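Local coordinates for omega-class glutathione S-transferase (Bombyx mori, PDB 3WD6), which binds glutathione and probably catalyses glutathione transfer and the glutathione-dependent reduction of dehydroascorbate, at residues Pro79-Ala84 with Glu97-Val102; Asp156-Gln161 with Val168-Ser173; Trp185-Arg190 with Ser219-Tyr224. One frame throughout, in Å; residues are numbered along the deposited sequence.

Interaction 1 of 3, residues Pro79-Ala84 with Glu97-Val102; sequences PAIEIA and EYLDEV
The backbones of I81 and L99 stand well apart, with I81 CA 9.8 Å from L99 CA, so strand 80-82 meets helix 92-102 through side chains. This is the closing beta-beta-alpha part of the thioredoxin-like glutathione-binding domain: the strand follows the cis peptide before P79, which touches glutathione, and pairs with strand 87-90 ahead of the helix. I81 projects from the strand toward the helix, and its CD1 lies 4.2 Å from L99 CD2, the two aliphatic chains running past each other in opposite senses. T44 and L48 of helix 39-51 pack on I81 and L99 respectively. Further along, Y98 holds CG trans to its backbone N (chi1 179°), which carries the phenol across to I83 approaching from the other direction. I81 CD1 and I83 CD1 both meet the ring obliquely, the former 4.2 Å from Y98 CD1, while V102 CG2 lies 3.8 Å above one ring face, toward its rim. With an alanine here instead of Y98, I83 would probably lose its partner on the helix, and V102 CG2 the ring beneath it. The closest approach is at the phenol end, where I83 CD1 is 3.1 Å from Y98 OH.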
loop_
_atom_site.group_PDB
_atom_site.type_symbol
_atom_site.label_atom_id
_atom_site.label_comp_id
_atom_site.label_asym_id
_atom_site.label_seq_id
_atom_site.Cartn_x
_atom_site.Cartn_y
_atom_site.Cartn_z
ATOM N N PRO A 79 5.656 6.862 2.129
ATOM C CA PRO A 79 5.075 7.788 3.112
ATOM C C PRO A 79 6.096 8.317 4.134
ATOM O O PRO A 79 7.213 7.777 4.323
ATOM C CB PRO A 79 4.098 6.886 3.881
ATOM C CG PRO A 79 4.852 5.529 3.932
ATOM C CD PRO A 79 5.492 5.442 2.530
ATOM N N ALA A 80 5.682 9.386 4.799
ATOM C CA ALA A 80 6.278 9.787 6.059
ATOM C C ALA A 80 5.148 10.240 6.995
ATOM O O ALA A 80 4.179 10.879 6.534
ATOM C CB ALA A 80 7.281 10.912 5.854
ATOM N N ILE A 81 5.260 9.911 8.286
ATOM C CA ILE A 81 4.347 10.477 9.267
ATOM C C ILE A 81 5.045 11.553 10.120
ATOM O O ILE A 81 6.255 11.472 10.388
ATOM C CB ILE A 81 3.684 9.391 10.176
ATOM C CG1 ILE A 81 4.714 8.758 11.116
ATOM C CG2 ILE A 81 2.999 8.327 9.331
ATOM C CD1 ILE A 81 4.127 7.658 12.020
ATOM N N GLU A 82 4.279 12.552 10.541
ATOM C CA GLU A 82 4.788 13.609 11.408
ATOM C C GLU A 82 3.981 13.516 12.697
ATOM O O GLU A 82 2.769 13.776 12.701
ATOM C CB GLU A 82 4.616 14.986 10.748
ATOM C CG GLU A 82 5.237 16.157 11.526
ATOM C CD GLU A 82 5.503 17.393 10.630
ATOM O OE1 GLU A 82 6.284 18.293 11.026
ATOM O OE2 GLU A 82 4.930 17.462 9.519
ATOM N N ILE A 83 4.636 13.134 13.793
ATOM C CA ILE A 83 3.891 12.812 15.015
ATOM C C ILE A 83 3.856 14.004 15.975
ATOM O O ILE A 83 3.093 14.011 16.962
ATOM C CB ILE A 83 4.451 11.555 15.706
ATOM C CG1 ILE A 83 5.952 11.723 15.991
ATOM C CG2 ILE A 83 4.229 10.329 14.819
ATOM C CD1 ILE A 83 6.566 10.545 16.703
ATOM N N ALA A 84 4.684 15.003 15.652
ATOM C CA ALA A 84 4.820 16.241 16.413
ATOM C C ALA A 84 5.600 17.201 15.520
ATOM O O ALA A 84 6.192 16.760 14.515
ATOM C CB ALA A 84 5.574 15.980 17.705
ATOM N N GLU A 97 4.935 -0.036 12.128
ATOM C CA GLU A 97 5.379 -0.689 13.369
ATOM C C GLU A 97 5.353 0.301 14.552
ATOM O O GLU A 97 4.951 -0.053 15.664
ATOM C CB GLU A 97 6.743 -1.387 13.186
ATOM C CG GLU A 97 6.690 -2.583 12.183
ATOM C CD GLU A 97 8.075 -3.054 11.628
ATOM O OE1 GLU A 97 9.145 -2.605 12.126
ATOM O OE2 GLU A 97 8.088 -3.897 10.684
ATOM N N TYR A 98 5.745 1.549 14.299
ATOM C CA TYR A 98 5.594 2.618 15.290
ATOM C C TYR A 98 4.138 2.845 15.763
ATOM O O TYR A 98 3.881 2.959 16.975
ATOM C CB TYR A 98 6.167 3.931 14.759
ATOM C CG TYR A 98 6.023 5.069 15.743
ATOM C CD1 TYR A 98 4.887 5.860 15.747
ATOM C CD2 TYR A 98 7.020 5.336 16.686
ATOM C CE1 TYR A 98 4.744 6.905 16.643
ATOM C CE2 TYR A 98 6.885 6.377 17.597
ATOM C CZ TYR A 98 5.738 7.159 17.570
ATOM O OH TYR A 98 5.581 8.203 18.464
ATOM N N LEU A 99 3.197 2.928 14.819
ATOM C CA LEU A 99 1.800 3.140 15.172
ATOM C C LEU A 99 1.267 1.964 15.987
ATOM O O LEU A 99 0.500 2.155 16.945
ATOM C CB LEU A 99 0.935 3.389 13.926
ATOM C CG LEU A 99 1.296 4.669 13.143
ATOM C CD1 LEU A 99 0.750 4.635 11.685
ATOM C CD2 LEU A 99 0.832 5.925 13.896
ATOM N N ASP A 100 1.683 0.753 15.630
ATOM C CA ASP A 100 1.203 -0.429 16.354
ATOM C C ASP A 100 1.735 -0.464 17.795
ATOM O O ASP A 100 1.038 -0.938 18.697
ATOM C CB ASP A 100 1.550 -1.729 15.607
ATOM C CG ASP A 100 0.508 -2.833 15.825
ATOM O OD1 ASP A 100 -0.719 -2.551 15.671
ATOM O OD2 ASP A 100 0.911 -3.987 16.159
ATOM N N GLU A 101 2.947 0.053 18.018
ATOM C CA GLU A 101 3.538 0.069 19.368
ATOM C C GLU A 101 2.898 1.151 20.246
ATOM O O GLU A 101 2.659 0.960 21.443
ATOM C CB GLU A 101 5.051 0.289 19.301
ATOM C CG GLU A 101 5.835 -0.965 18.946
ATOM C CD GLU A 101 7.245 -0.681 18.441
ATOM O OE1 GLU A 101 7.750 0.442 18.658
ATOM O OE2 GLU A 101 7.849 -1.587 17.817
ATOM N N VAL A 102 2.599 2.284 19.633
ATOM C CA VAL A 102 2.159 3.442 20.382
ATOM C C VAL A 102 0.638 3.524 20.523
ATOM O O VAL A 102 0.137 4.088 21.499
ATOM C CB VAL A 102 2.755 4.735 19.784
ATOM C CG1 VAL A 102 1.945 5.952 20.195
ATOM C CG2 VAL A 102 4.205 4.865 20.220
#

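Interaction 2 of 3, residues Asp156-Gln161 with Val168-Ser173; sequences DFIQEQ and VFLDGS
L170 reaches from the loop 168-173 to the flank of helix 145-165, where it meets I158 and Q161. The compact part is apolar on the side of L170, which meets a backbone carbonyl as well as aliphatic carbons. L170 CD2 lies 4.2 Å from the carbonyl oxygen I158 O and the same distance from Q161 CB, while L170 CD1 is 4.4 Å from I158 CG2; one branch therefore rests against the helix backbone and the other against the isoleucine. With chi1 at -70°, L170 CG sits trans to the carbonyl carbon, and this brings the branched end nearer the helix than the initial direction of the side chain would suggest. I122 of helix 113-125, A178 and I182 of helix 177-189 and Y211 of helix 206-216 also touch L170, which places it in the all-helical C-terminal domain, well inside the bundle.

The other side is looser. Q161 starts toward L170 but its amide turns back along its own helix, where Q161 NE2 lies 3.7 Å above one face of the F157 ring, toward the rim. On the loop, a type I turn from F169 to G172 is closed by F169 N to G172 O at 2.8 Å and G172 N to F169 O at 3.1 Å. G172 has phi 139° and psi -136°, angles at which a beta carbon would collide with the preceding carbonyl oxygen. D179 accepts hydrogen bonds from the backbone N of both L170 and D171, while D171 OD2 accepts one from A178 N.

Only dispersion and shape join the two segments, burying 101 Å² in all; the directional bonds that fix the loop come largely from its own turn and from the start of helix 177-189, which is consistent with the loop being held independently of its contact with I158 and Q161.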
loop_
_atom_site.group_PDB
_atom_site.type_symbol
_atom_site.label_atom_id
_atom_site.label_comp_id
_atom_site.label_asym_id
_atom_site.label_seq_id
_atom_site.Cartn_x
_atom_site.Cartn_y
_atom_site.Cartn_z
ATOM N N ASP A 156 1.586 -18.467 -4.621
ATOM C CA ASP A 156 1.474 -19.809 -4.065
ATOM C C ASP A 156 1.763 -19.795 -2.570
ATOM O O ASP A 156 1.010 -20.365 -1.767
ATOM C CB ASP A 156 2.436 -20.790 -4.757
ATOM C CG ASP A 156 2.065 -21.065 -6.207
ATOM O OD1 ASP A 156 0.894 -20.831 -6.590
ATOM O OD2 ASP A 156 2.952 -21.528 -6.970
ATOM N N PHE A 157 2.869 -19.153 -2.206
ATOM C CA PHE A 157 3.335 -19.154 -0.825
ATOM C C PHE A 157 2.295 -18.486 0.058
ATOM O O PHE A 157 1.925 -19.020 1.113
ATOM C CB PHE A 157 4.675 -18.428 -0.711
ATOM C CG PHE A 157 5.228 -18.382 0.686
ATOM C CD1 PHE A 157 6.024 -19.414 1.162
ATOM C CD2 PHE A 157 4.972 -17.297 1.522
ATOM C CE1 PHE A 157 6.555 -19.384 2.445
ATOM C CE2 PHE A 157 5.500 -17.260 2.818
ATOM C CZ PHE A 157 6.302 -18.310 3.279
ATOM N N ILE A 158 1.812 -17.328 -0.382
ATOM C CA ILE A 158 0.850 -16.569 0.408
ATOM C C ILE A 158 -0.474 -17.328 0.582
ATOM O O ILE A 158 -0.956 -17.510 1.710
ATOM C CB ILE A 158 0.637 -15.177 -0.179
ATOM C CG1 ILE A 158 1.967 -14.417 -0.131
ATOM C CG2 ILE A 158 -0.442 -14.442 0.603
ATOM C CD1 ILE A 158 1.924 -13.031 -0.758
ATOM N N GLN A 159 -1.038 -17.798 -0.529
ATOM C CA GLN A 159 -2.227 -18.634 -0.471
ATOM C C GLN A 159 -2.050 -19.805 0.487
ATOM O O GLN A 159 -2.942 -20.090 1.286
ATOM C CB GLN A 159 -2.598 -19.156 -1.852
ATOM C CG GLN A 159 -3.975 -19.812 -1.919
ATOM C CD GLN A 159 -4.419 -19.997 -3.357
ATOM O OE1 GLN A 159 -5.499 -19.528 -3.775
ATOM N NE2 GLN A 159 -3.582 -20.670 -4.130
ATOM N N GLU A 160 -0.905 -20.478 0.416
ATOM C CA GLU A 160 -0.658 -21.620 1.304
ATOM C C GLU A 160 -0.655 -21.208 2.795
ATOM O O GLU A 160 -1.211 -21.915 3.642
ATOM C CB GLU A 160 0.632 -22.371 0.902
ATOM C CG GLU A 160 0.790 -23.788 1.510
ATOM C CD GLU A 160 -0.301 -24.794 1.044
ATOM O OE1 GLU A 160 -0.914 -24.591 -0.041
ATOM O OE2 GLU A 160 -0.543 -25.803 1.765
ATOM N N GLN A 161 -0.052 -20.063 3.110
ATOM C CA GLN A 161 -0.089 -19.569 4.473
ATOM C C GLN A 161 -1.541 -19.390 4.939
ATOM O O GLN A 161 -1.918 -19.818 6.063
ATOM C CB GLN A 161 0.680 -18.256 4.587
ATOM C CG GLN A 161 2.159 -18.381 4.257
ATOM C CD GLN A 161 2.783 -19.600 4.904
ATOM O OE1 GLN A 161 2.700 -19.785 6.120
ATOM N NE2 GLN A 161 3.382 -20.458 4.088
ATOM N N VAL A 168 -10.190 -16.417 7.810
ATOM C CA VAL A 168 -10.654 -15.573 6.719
ATOM C C VAL A 168 -9.478 -14.768 6.190
ATOM O O VAL A 168 -9.292 -14.633 4.966
ATOM C CB VAL A 168 -11.783 -14.620 7.185
ATOM C CG1 VAL A 168 -12.199 -13.646 6.062
ATOM C CG2 VAL A 168 -12.983 -15.434 7.695
ATOM N N PHE A 169 -8.688 -14.239 7.121
ATOM C CA PHE A 169 -7.557 -13.383 6.785
ATOM C C PHE A 169 -6.266 -13.964 7.344
ATOM O O PHE A 169 -6.287 -14.798 8.260
ATOM C CB PHE A 169 -7.765 -11.972 7.351
ATOM C CG PHE A 169 -8.986 -11.273 6.810
ATOM C CD1 PHE A 169 -9.045 -10.896 5.474
ATOM C CD2 PHE A 169 -10.077 -10.985 7.640
ATOM C CE1 PHE A 169 -10.173 -10.250 4.962
ATOM C CE2 PHE A 169 -11.214 -10.328 7.132
ATOM C CZ PHE A 169 -11.260 -9.960 5.786
ATOM N N LEU A 170 -5.140 -13.519 6.803
ATOM C CA LEU A 170 -3.862 -13.993 7.297
ATOM C C LEU A 170 -3.759 -13.815 8.817
ATOM O O LEU A 170 -3.270 -14.697 9.531
ATOM C CB LEU A 170 -2.729 -13.264 6.591
ATOM C CG LEU A 170 -2.556 -13.633 5.115
ATOM C CD1 LEU A 170 -1.614 -12.619 4.384
ATOM C CD2 LEU A 170 -2.073 -15.085 4.952
ATOM N N ASP A 171 -4.236 -12.690 9.327
ATOM C CA ASP A 171 -4.077 -12.427 10.755
ATOM C C ASP A 171 -5.253 -12.864 11.642
ATOM O O ASP A 171 -5.199 -12.681 12.862
ATOM C CB ASP A 171 -3.692 -10.960 11.000
ATOM C CG ASP A 171 -2.225 -10.696 10.689
ATOM O OD1 ASP A 171 -1.370 -11.404 11.273
ATOM O OD2 ASP A 171 -1.916 -9.822 9.838
ATOM N N GLY A 172 -6.273 -13.482 11.048
ATOM C CA GLY A 172 -7.377 -14.034 11.823
ATOM C C GLY A 172 -8.723 -13.777 11.168
ATOM O O GLY A 172 -8.847 -13.939 9.943
ATOM N N SER A 173 -9.728 -13.370 11.951
ATOM C CA SER A 173 -11.019 -13.015 11.348
ATOM C C SER A 173 -11.055 -11.549 10.932
ATOM O O SER A 173 -11.830 -11.193 10.045
ATOM C CB SER A 173 -12.236 -13.395 12.217
ATOM O OG SER A 173 -13.025 -14.431 11.603
#

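Interaction 3 of 3, residues Trp185-Arg190 with Ser219-Tyr224; sequences WFERLR and SAVSQY. With EDO (1,2-ethanediol), chain H.
E187 meets V221 and Y224 chiefly through water. Its OE1 and the carbonyl oxygen of Y224 share one water, 2.9 Å from E187 OE1, and its OE2 and the carbonyl oxygen of V221 share a second, 2.7 Å from E187 OE2. OE2 also accepts from W183 NE1 and Q42 NE2, and OE1 from I226 N. Direct contact is sparse: E187 OE2 is 4.5 Å from V221 CG1, and the segments bury 71 Å². An extended chain (chi1 -175°, chi2 168°) carries the carboxylate from helix 177-189 to the two waters.

In the next shell, R36 bonds to Y224 O and makes a cation-pi contact with the Y224 ring, whose hydroxyl is paired with N34 ND2. Within its own segment, R190 NH1 donates to E187 O, in the carbonyl plane on a lone pair, at 3.1 Å. Farther out, Q223 NE2 donates to S219 O from above the carbonyl plane, and Q223 OE1 accepts from an ethanediol probably left by crystallisation.

Q42 belongs to helix 39-51 of the thioredoxin-like domain, so this carboxylate helps join the two domains of the glutathione transferase fold. Two waters and three N-H groups around a buried carboxylate are consistent with an ionised glutamate whose charge is spread by hydrogen bonds.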
loop_
_atom_site.group_PDB
_atom_site.type_symbol
_atom_site.label_atom_id
_atom_site.label_comp_id
_atom_site.label_asym_id
_atom_site.label_seq_id
_atom_site.Cartn_x
_atom_site.Cartn_y
_atom_site.Cartn_z
ATOM N N TRP A 185 -0.779 -4.304 -3.224
ATOM C CA TRP A 185 -0.430 -4.954 -4.480
ATOM C C TRP A 185 -1.574 -5.804 -4.979
ATOM O O TRP A 185 -1.830 -5.840 -6.181
ATOM C CB TRP A 185 0.913 -5.670 -4.403
ATOM C CG TRP A 185 1.952 -4.618 -4.320
ATOM C CD1 TRP A 185 2.549 -3.966 -5.372
ATOM C CD2 TRP A 185 2.447 -3.985 -3.123
ATOM N NE1 TRP A 185 3.412 -3.004 -4.898
ATOM C CE2 TRP A 185 3.373 -2.993 -3.528
ATOM C CE3 TRP A 185 2.215 -4.177 -1.755
ATOM C CZ2 TRP A 185 4.062 -2.192 -2.615
ATOM C CZ3 TRP A 185 2.906 -3.384 -0.844
ATOM C CH2 TRP A 185 3.821 -2.402 -1.280
ATOM N N PHE A 186 -2.300 -6.439 -4.062
ATOM C CA PHE A 186 -3.531 -7.101 -4.464
ATOM C C PHE A 186 -4.563 -6.115 -5.038
ATOM O O PHE A 186 -5.289 -6.460 -5.995
ATOM C CB PHE A 186 -4.110 -7.922 -3.315
ATOM C CG PHE A 186 -3.286 -9.135 -2.983
ATOM C CD1 PHE A 186 -2.682 -9.889 -4.004
ATOM C CD2 PHE A 186 -3.090 -9.516 -1.658
ATOM C CE1 PHE A 186 -1.900 -11.013 -3.702
ATOM C CE2 PHE A 186 -2.324 -10.645 -1.346
ATOM C CZ PHE A 186 -1.726 -11.392 -2.371
ATOM N N GLU A 187 -4.644 -4.906 -4.470
ATOM C CA GLU A 187 -5.585 -3.920 -4.978
ATOM C C GLU A 187 -5.244 -3.641 -6.434
ATOM O O GLU A 187 -6.135 -3.507 -7.285
ATOM C CB GLU A 187 -5.557 -2.611 -4.159
ATOM C CG GLU A 187 -6.635 -1.604 -4.608
ATOM C CD GLU A 187 -6.848 -0.416 -3.656
ATOM O OE1 GLU A 187 -7.106 0.713 -4.145
ATOM O OE2 GLU A 187 -6.788 -0.601 -2.414
ATOM N N ARG A 188 -3.944 -3.578 -6.715
ATOM C CA ARG A 188 -3.442 -3.256 -8.052
ATOM C C ARG A 188 -3.551 -4.445 -9.010
ATOM O O ARG A 188 -3.822 -4.266 -10.200
ATOM C CB ARG A 188 -2.000 -2.719 -7.972
ATOM C CG ARG A 188 -1.918 -1.212 -7.652
ATOM C CD ARG A 188 -0.856 -0.868 -6.613
ATOM N NE ARG A 188 -0.896 0.551 -6.234
ATOM C CZ ARG A 188 -1.570 1.033 -5.189
ATOM N NH1 ARG A 188 -2.256 0.215 -4.404
ATOM N NH2 ARG A 188 -1.551 2.328 -4.918
ATOM N N LEU A 189 -3.376 -5.657 -8.488
ATOM C CA LEU A 189 -3.459 -6.864 -9.311
ATOM C C LEU A 189 -4.793 -6.858 -10.076
ATOM O O LEU A 189 -4.856 -7.265 -11.243
ATOM C CB LEU A 189 -3.314 -8.130 -8.433
ATOM C CG LEU A 189 -3.320 -9.557 -9.015
ATOM C CD1 LEU A 189 -2.774 -10.572 -8.006
ATOM C CD2 LEU A 189 -4.709 -9.994 -9.504
ATOM N N ARG A 190 -5.838 -6.369 -9.406
ATOM C CA ARG A 190 -7.173 -6.272 -9.988
ATOM C C ARG A 190 -7.191 -5.494 -11.326
ATOM O O ARG A 190 -7.927 -5.855 -12.253
ATOM C CB ARG A 190 -8.148 -5.664 -8.970
ATOM C CG ARG A 190 -8.663 -6.663 -7.936
ATOM C CD ARG A 190 -9.114 -5.996 -6.620
ATOM N NE ARG A 190 -10.308 -5.155 -6.712
ATOM C CZ ARG A 190 -10.291 -3.816 -6.723
ATOM N NH1 ARG A 190 -9.136 -3.158 -6.671
ATOM N NH2 ARG A 190 -11.427 -3.126 -6.779
ATOM N N SER A 219 -13.414 -2.260 6.117
ATOM C CA SER A 219 -13.616 -0.796 6.031
ATOM C C SER A 219 -12.325 0.015 5.913
ATOM O O SER A 219 -12.364 1.152 5.421
ATOM C CB SER A 219 -14.474 -0.260 7.174
ATOM O OG SER A 219 -13.920 -0.592 8.431
ATOM N N ALA A 220 -11.202 -0.542 6.372
ATOM C CA ALA A 220 -9.917 0.159 6.226
ATOM C C ALA A 220 -9.541 0.194 4.751
ATOM O O ALA A 220 -8.959 1.183 4.271
ATOM C CB ALA A 220 -8.802 -0.512 7.033
ATOM N N VAL A 221 -9.864 -0.895 4.047
ATOM C CA VAL A 221 -9.625 -0.972 2.619
ATOM C C VAL A 221 -10.645 -0.155 1.822
ATOM O O VAL A 221 -10.267 0.685 0.989
ATOM C CB VAL A 221 -9.637 -2.435 2.117
ATOM C CG1 VAL A 221 -9.546 -2.467 0.611
ATOM C CG2 VAL A 221 -8.473 -3.235 2.750
ATOM N N SER A 222 -11.932 -0.364 2.097
ATOM C CA SER A 222 -12.966 0.151 1.194
ATOM C C SER A 222 -13.017 1.675 1.128
ATOM O O SER A 222 -13.294 2.247 0.087
ATOM C CB SER A 222 -14.342 -0.413 1.549
ATOM O OG SER A 222 -14.727 -0.044 2.865
ATOM N N GLN A 223 -12.728 2.336 2.234
ATOM C CA GLN A 223 -12.886 3.782 2.264
ATOM C C GLN A 223 -11.764 4.463 1.478
ATOM O O GLN A 223 -11.873 5.644 1.140
ATOM C CB GLN A 223 -12.877 4.266 3.713
ATOM C CG GLN A 223 -11.541 4.018 4.369
ATOM C CD GLN A 223 -11.502 4.466 5.816
ATOM O OE1 GLN A 223 -11.151 5.620 6.108
ATOM N NE2 GLN A 223 -11.850 3.548 6.743
ATOM N N TYR A 224 -10.691 3.722 1.189
ATOM C CA TYR A 224 -9.545 4.268 0.461
ATOM C C TYR A 224 -9.413 3.690 -0.962
ATOM O O TYR A 224 -8.492 4.048 -1.692
ATOM C CB TYR A 224 -8.235 4.026 1.252
ATOM C CG TYR A 224 -7.018 4.809 0.774
ATOM C CD1 TYR A 224 -7.019 6.203 0.776
ATOM C CD2 TYR A 224 -5.850 4.155 0.356
ATOM C CE1 TYR A 224 -5.890 6.947 0.353
ATOM C CE2 TYR A 224 -4.700 4.892 -0.067
ATOM C CZ TYR A 224 -4.745 6.291 -0.064
ATOM O OH TYR A 224 -3.660 7.046 -0.479
HETATM C C1 EDO H . -9.934 6.513 10.435
HETATM O O1 EDO H . -8.635 6.506 11.076
HETATM C C2 EDO H . -9.981 7.553 9.305
HETATM O O2 EDO H . -10.829 7.119 8.225
HETATM O O HOH W 1 -6.028 2.858 -2.586
HETATM O O HOH W 2 -7.736 0.837 -0.330
#

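How the interactions relate
Along the chain the three contacts follow in series, none nested in another. Interaction 1 lies in the thioredoxin-like domain, between the mixed sheet and helix 92-102; interaction 2 lies in the helical C-terminal domain, and its centre is 26 Å from that of interaction 1. Interaction 3 sits nearer the centre of the folded chain, about 8 Å from it, with centres 21 Å from interaction 1 and 16 Å from interaction 2. The nearest atoms of interactions 2 and 3 are about 4 Å apart, yet do not touch. Helix 177-189 connects them: its beginning holds the loop of interaction 2, its end supplies E187. Helix 39-51 likewise borders interactions 1 and 3, tying the glutathione-binding half to the helical half.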